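Local coordinates for protein Aac(6')-ib (Escherichia coli, PDB 1V0C) that probably transfers an acetyl group from acetyl-CoA to the 6'-amino group of aminoglycosides such as kanamycin B, conferring antibiotic resistance, at residues T79-M84 with A93-A98. The protein carries 2 engineered substitutions. Residues are numbered along the deposited sequence; the frame is centred on the assembly and turned at random.
Sequences TPYIAM and AQSYVA. With KNC (kanamycin c), chain C.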
ATOM      1  N   THR A  79      -7.794  -0.290  -5.425  1.00 10.59           N
ATOM      2  CA  THR A  79      -8.644   0.433  -4.468  1.00 10.24           C
ATOM      3  C   THR A  79      -7.803   1.413  -3.631  1.00 10.49           C
ATOM      4  O   THR A  79      -6.895   0.982  -2.916  1.00  9.53           O
ATOM      5  CB  THR A  79      -9.355  -0.545  -3.516  1.00  9.86           C
ATOM      6  OG1 THR A  79     -10.081  -1.511  -4.284  1.00 11.87           O
ATOM      7  CG2 THR A  79     -10.301   0.188  -2.598  1.00  9.51           C
ATOM      8  N   PRO A  80      -8.098   2.733  -3.734  1.00 10.91           N
ATOM      9  CA  PRO A  80      -7.457   3.770  -2.901  1.00 10.95           C
ATOM     10  C   PRO A  80      -8.148   4.070  -1.566  1.00 11.19           C
ATOM     11  O   PRO A  80      -9.388   4.064  -1.470  1.00 11.93           O
ATOM     12  CB  PRO A  80      -7.496   5.006  -3.813  1.00 11.11           C
ATOM     13  CG  PRO A  80      -8.776   4.856  -4.589  1.00 10.82           C
ATOM     14  CD  PRO A  80      -9.005   3.333  -4.745  1.00 10.57           C
ATOM     15  N   TYR A  81      -7.335   4.339  -0.551  1.00 11.26           N
ATOM     16  CA  TYR A  81      -7.784   4.641   0.808  1.00 11.24           C
ATOM     17  C   TYR A  81      -7.072   5.881   1.311  1.00 11.76           C
ATOM     18  O   TYR A  81      -5.966   6.207   0.868  1.00 11.07           O
ATOM     19  CB  TYR A  81      -7.433   3.509   1.793  1.00 10.99           C
ATOM     20  CG  TYR A  81      -7.832   2.132   1.332  1.00 12.16           C
ATOM     21  CD1 TYR A  81      -9.135   1.663   1.525  1.00  9.56           C
ATOM     22  CD2 TYR A  81      -6.883   1.270   0.728  1.00 12.76           C
ATOM     23  CE1 TYR A  81      -9.507   0.373   1.099  1.00 10.07           C
ATOM     24  CE2 TYR A  81      -7.249  -0.017   0.290  1.00 12.28           C
ATOM     25  CZ  TYR A  81      -8.560  -0.442   0.470  1.00 11.28           C
ATOM     26  OH  TYR A  81      -8.918  -1.703   0.055  1.00 13.72           O
ATOM     27  N   ILE A  82      -7.714   6.558   2.253  1.00 12.53           N
ATOM     28  CA  ILE A  82      -7.077   7.617   2.995  1.00 13.24           C
ATOM     29  C   ILE A  82      -6.924   7.073   4.393  1.00 14.23           C
ATOM     30  O   ILE A  82      -7.867   6.484   4.939  1.00 14.07           O
ATOM     31  CB  ILE A  82      -7.889   8.939   2.942  1.00 13.07           C
ATOM     32  CG1 ILE A  82      -7.895   9.483   1.503  1.00 12.55           C
ATOM     33  CG2 ILE A  82      -7.329   9.977   3.949  1.00 13.04           C
ATOM     34  CD1 ILE A  82      -6.476   9.813   0.891  1.00 12.25           C
ATOM     35  N   ALA A  83      -5.708   7.175   4.930  1.00 14.75           N
ATOM     36  CA  ALA A  83      -5.483   6.804   6.320  1.00 16.05           C
ATOM     37  C   ALA A  83      -5.866   7.973   7.227  1.00 17.03           C
ATOM     38  O   ALA A  83      -5.499   9.133   6.962  1.00 17.33           O
ATOM     39  CB  ALA A  83      -4.021   6.368   6.559  1.00 15.23           C
ATOM     40  N   MET A  84      -6.579   7.644   8.304  1.00 18.32           N
ATOM     41  CA  MET A  84      -7.123   8.611   9.238  1.00 19.76           C
ATOM     42  C   MET A  84      -6.563   8.411  10.658  1.00 21.27           C
ATOM     43  O   MET A  84      -6.402   7.284  11.133  1.00 21.06           O
ATOM     44  CB  MET A  84      -8.663   8.500   9.272  1.00 20.05           C
ATOM     45  CG  MET A  84      -9.364   8.761   7.943  1.00 18.09           C
ATOM     46  SD  MET A  84      -9.118  10.417   7.255  1.00 19.81           S
ATOM     47  CE  MET A  84     -10.011  11.363   8.500  1.00 18.38           C
ATOM     48  N   ALA A  93      -3.147   4.964   0.977  1.00  9.50           N
ATOM     49  CA  ALA A  93      -2.833   3.570   0.722  1.00  9.36           C
ATOM     50  C   ALA A  93      -3.657   3.074  -0.449  1.00  9.14           C
ATOM     51  O   ALA A  93      -4.682   3.662  -0.806  1.00  9.48           O
ATOM     52  CB  ALA A  93      -3.075   2.696   1.980  1.00  8.82           C
ATOM     53  N   GLN A  94      -3.200   1.987  -1.047  1.00  8.89           N
ATOM     54  CA  GLN A  94      -3.966   1.270  -2.041  1.00  8.59           C
ATOM     55  C   GLN A  94      -3.792  -0.239  -1.860  1.00  9.45           C
ATOM     56  O   GLN A  94      -2.747  -0.709  -1.376  1.00  8.71           O
ATOM     57  CB  GLN A  94      -3.584   1.688  -3.471  1.00  9.04           C
ATOM     58  CG  GLN A  94      -2.091   1.650  -3.756  1.00  8.11           C
ATOM     59  CD  GLN A  94      -1.739   2.054  -5.169  1.00  8.52           C
ATOM     60  OE1 GLN A  94      -2.302   3.002  -5.717  1.00  9.77           O
ATOM     61  NE2 GLN A  94      -0.768   1.355  -5.758  1.00  7.72           N
ATOM     62  N   SER A  95      -4.833  -0.987  -2.244  1.00  9.38           N
ATOM     63  CA  SER A  95      -4.730  -2.433  -2.381  1.00  9.10           C
ATOM     64  C   SER A  95      -5.087  -2.774  -3.812  1.00  8.89           C
ATOM     65  O   SER A  95      -5.782  -2.016  -4.477  1.00  9.70           O
ATOM     66  CB  SER A  95      -5.638  -3.152  -1.373  1.00  9.48           C
ATOM     67  OG  SER A  95      -7.003  -2.856  -1.641  1.00 11.55           O
ATOM     68  N   TYR A  96      -4.585  -3.891  -4.315  1.00  8.37           N
ATOM     69  CA  TYR A  96      -4.863  -4.263  -5.676  1.00  9.53           C
ATOM     70  C   TYR A  96      -4.922  -5.792  -5.772  1.00  9.75           C
ATOM     71  O   TYR A  96      -4.284  -6.492  -4.981  1.00 10.02           O
ATOM     72  CB  TYR A  96      -3.808  -3.662  -6.662  1.00  9.91           C
ATOM     73  CG  TYR A  96      -2.371  -4.044  -6.340  1.00 10.45           C
ATOM     74  CD1 TYR A  96      -1.840  -5.256  -6.795  1.00 10.42           C
ATOM     75  CD2 TYR A  96      -1.548  -3.205  -5.570  1.00 10.25           C
ATOM     76  CE1 TYR A  96      -0.532  -5.649  -6.489  1.00 11.12           C
ATOM     77  CE2 TYR A  96      -0.209  -3.592  -5.256  1.00 10.62           C
ATOM     78  CZ  TYR A  96       0.277  -4.825  -5.720  1.00 11.29           C
ATOM     79  OH  TYR A  96       1.569  -5.262  -5.445  1.00 11.88           O
ATOM     80  N   VAL A  97      -5.669  -6.291  -6.752  1.00  9.50           N
ATOM     81  CA  VAL A  97      -5.641  -7.713  -7.093  1.00  9.91           C
ATOM     82  C   VAL A  97      -4.417  -7.947  -7.972  1.00 10.90           C
ATOM     83  O   VAL A  97      -4.321  -7.403  -9.065  1.00 10.62           O
ATOM     84  CB  VAL A  97      -6.979  -8.144  -7.781  1.00 10.00           C
ATOM     85  CG1 VAL A  97      -6.985  -9.637  -8.166  1.00  7.93           C
ATOM     86  CG2 VAL A  97      -8.142  -7.799  -6.873  1.00  7.51           C
ATOM     87  N   ALA A  98      -3.457  -8.721  -7.462  1.00 12.33           N
ATOM     88  CA  ALA A  98      -2.215  -9.002  -8.191  1.00 13.21           C
ATOM     89  C   ALA A  98      -2.471  -9.681  -9.551  1.00 14.61           C
ATOM     90  O   ALA A  98      -1.951  -9.241 -10.584  1.00 15.15           O
ATOM     91  CB  ALA A  98      -1.276  -9.842  -7.327  1.00 12.74           C
TER
HETATM   92  C2  KNC C1201       3.475   3.764  -7.154  1.00 26.26           C
HETATM   93  C3  KNC C1201       5.030   3.852  -7.182  1.00 27.78           C
HETATM   94  C4  KNC C1201       5.592   3.678  -5.767  1.00 29.92           C
HETATM   95  C5  KNC C1201       5.033   2.378  -5.204  1.00 28.30           C
HETATM   96  C6  KNC C1201       5.312   2.466  -3.785  1.00 30.32           C
HETATM   97  C7  KNC C1201       1.851  -2.409  -8.592  1.00 21.55           C
HETATM   98  C8  KNC C1201       0.910  -1.194  -8.668  1.00 22.86           C
HETATM   99  C9  KNC C1201       1.685   0.131  -8.494  1.00 22.59           C
HETATM  100  C10 KNC C1201       2.610   0.132  -7.246  1.00 21.68           C
HETATM  101  C11 KNC C1201       3.526  -1.148  -7.142  1.00 19.04           C
HETATM  102  C12 KNC C1201       2.657  -2.426  -7.266  1.00 17.79           C
HETATM  103  C13 KNC C1201      -0.971  -0.802 -10.186  1.00 32.04           C
HETATM  104  C14 KNC C1201      -1.662  -1.623 -11.297  1.00 32.54           C
HETATM  105  C15 KNC C1201      -1.027  -1.333 -12.668  1.00 34.02           C
HETATM  106  C16 KNC C1201      -1.034   0.176 -12.982  1.00 36.38           C
HETATM  107  C17 KNC C1201      -0.371   0.980 -11.841  1.00 37.78           C
HETATM  108  C18 KNC C1201      -0.341   2.511 -12.184  1.00 40.16           C
HETATM  109  N2  KNC C1201       4.376  -1.126  -5.908  1.00  9.69           N
HETATM  110  N3  KNC C1201       1.090  -3.672  -8.879  1.00 18.60           N
HETATM  111  N4  KNC C1201      -1.718  -2.048 -13.745  1.00 33.11           N
HETATM  112  C1  KNC C1201       2.980   2.437  -6.505  1.00 25.33           C
HETATM  113  O5  KNC C1201       3.579   2.270  -5.235  1.00 27.31           O
HETATM  114  O7  KNC C1201       5.537   5.059  -7.798  1.00 29.26           O
HETATM  115  O8  KNC C1201       7.028   3.587  -5.768  1.00 31.82           O
HETATM  116  O9  KNC C1201       3.378   1.316  -7.318  1.00 22.18           O
HETATM  117  O1  KNC C1201       5.038   1.170  -3.256  1.00 34.37           O
HETATM  118  O10 KNC C1201       0.768   1.245  -8.420  1.00 21.95           O
HETATM  119  O11 KNC C1201       0.408  -1.263  -9.994  1.00 26.96           O
HETATM  120  O12 KNC C1201      -1.010   0.638 -10.527  1.00 35.97           O
HETATM  121  O13 KNC C1201      -1.579  -3.015 -10.999  1.00 31.23           O
HETATM  122  O14 KNC C1201      -0.321   0.376 -14.211  1.00 38.50           O
HETATM  123  O15 KNC C1201      -0.938   3.291 -11.126  1.00 41.79           O
HETATM  124  N6  KNC C1201       2.947   3.810  -8.511  1.00 23.66           N
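With CG of Y81 anti to its carbonyl carbon (chi1 -50°) and OG of S95 set between backbone N and carbonyl carbon (chi1 64°), the phenol of one strand leans along the sheet toward the hydroxyl of the next. Y81 OH and S95 OG lie 2.8 Å apart, a hydrogen bond in which either may donate; OG sits at the ring edge near its plane, and S95 CB is also in that plane. Y81 CD2 also comes 3.6 Å from A93 O. Two hydrogen-bonded antiparallel pairs set the register. T79 N reaches S95 O at 2.8 Å, almost straight (172° at the hydrogen), and S95 N returns to T79 O; Y81 N binds A93 O, and A93 N bonds to Y81 O at 3.1 Å. Between them P80 and Q94 form a non-hydrogen-bonded pair, their CA atoms 4.4 Å apart, and Q94 CA makes a CA-H...O contact with T79 O. These strands, 78-85 and 88-97, are consecutive and antiparallel, a beta hairpin in the mixed sheet of the GNAT fold. T79, Y81, A93 and S95 share one face, where L139, L142 and L143 of helix 131-144 pack on the last three. Q94 projects from the other face: its extended chain places NE2 to hydrogen-bond D118 OD2 and also O10 of kanamycin C at 3.1 Å, while Y92 OH pairs with OE1, fixing the amide's rotation. On the same face, Y96 lays a ring face under the bound antibiotic's N3, which stands 3.4 Å above the plane, offset toward the rim.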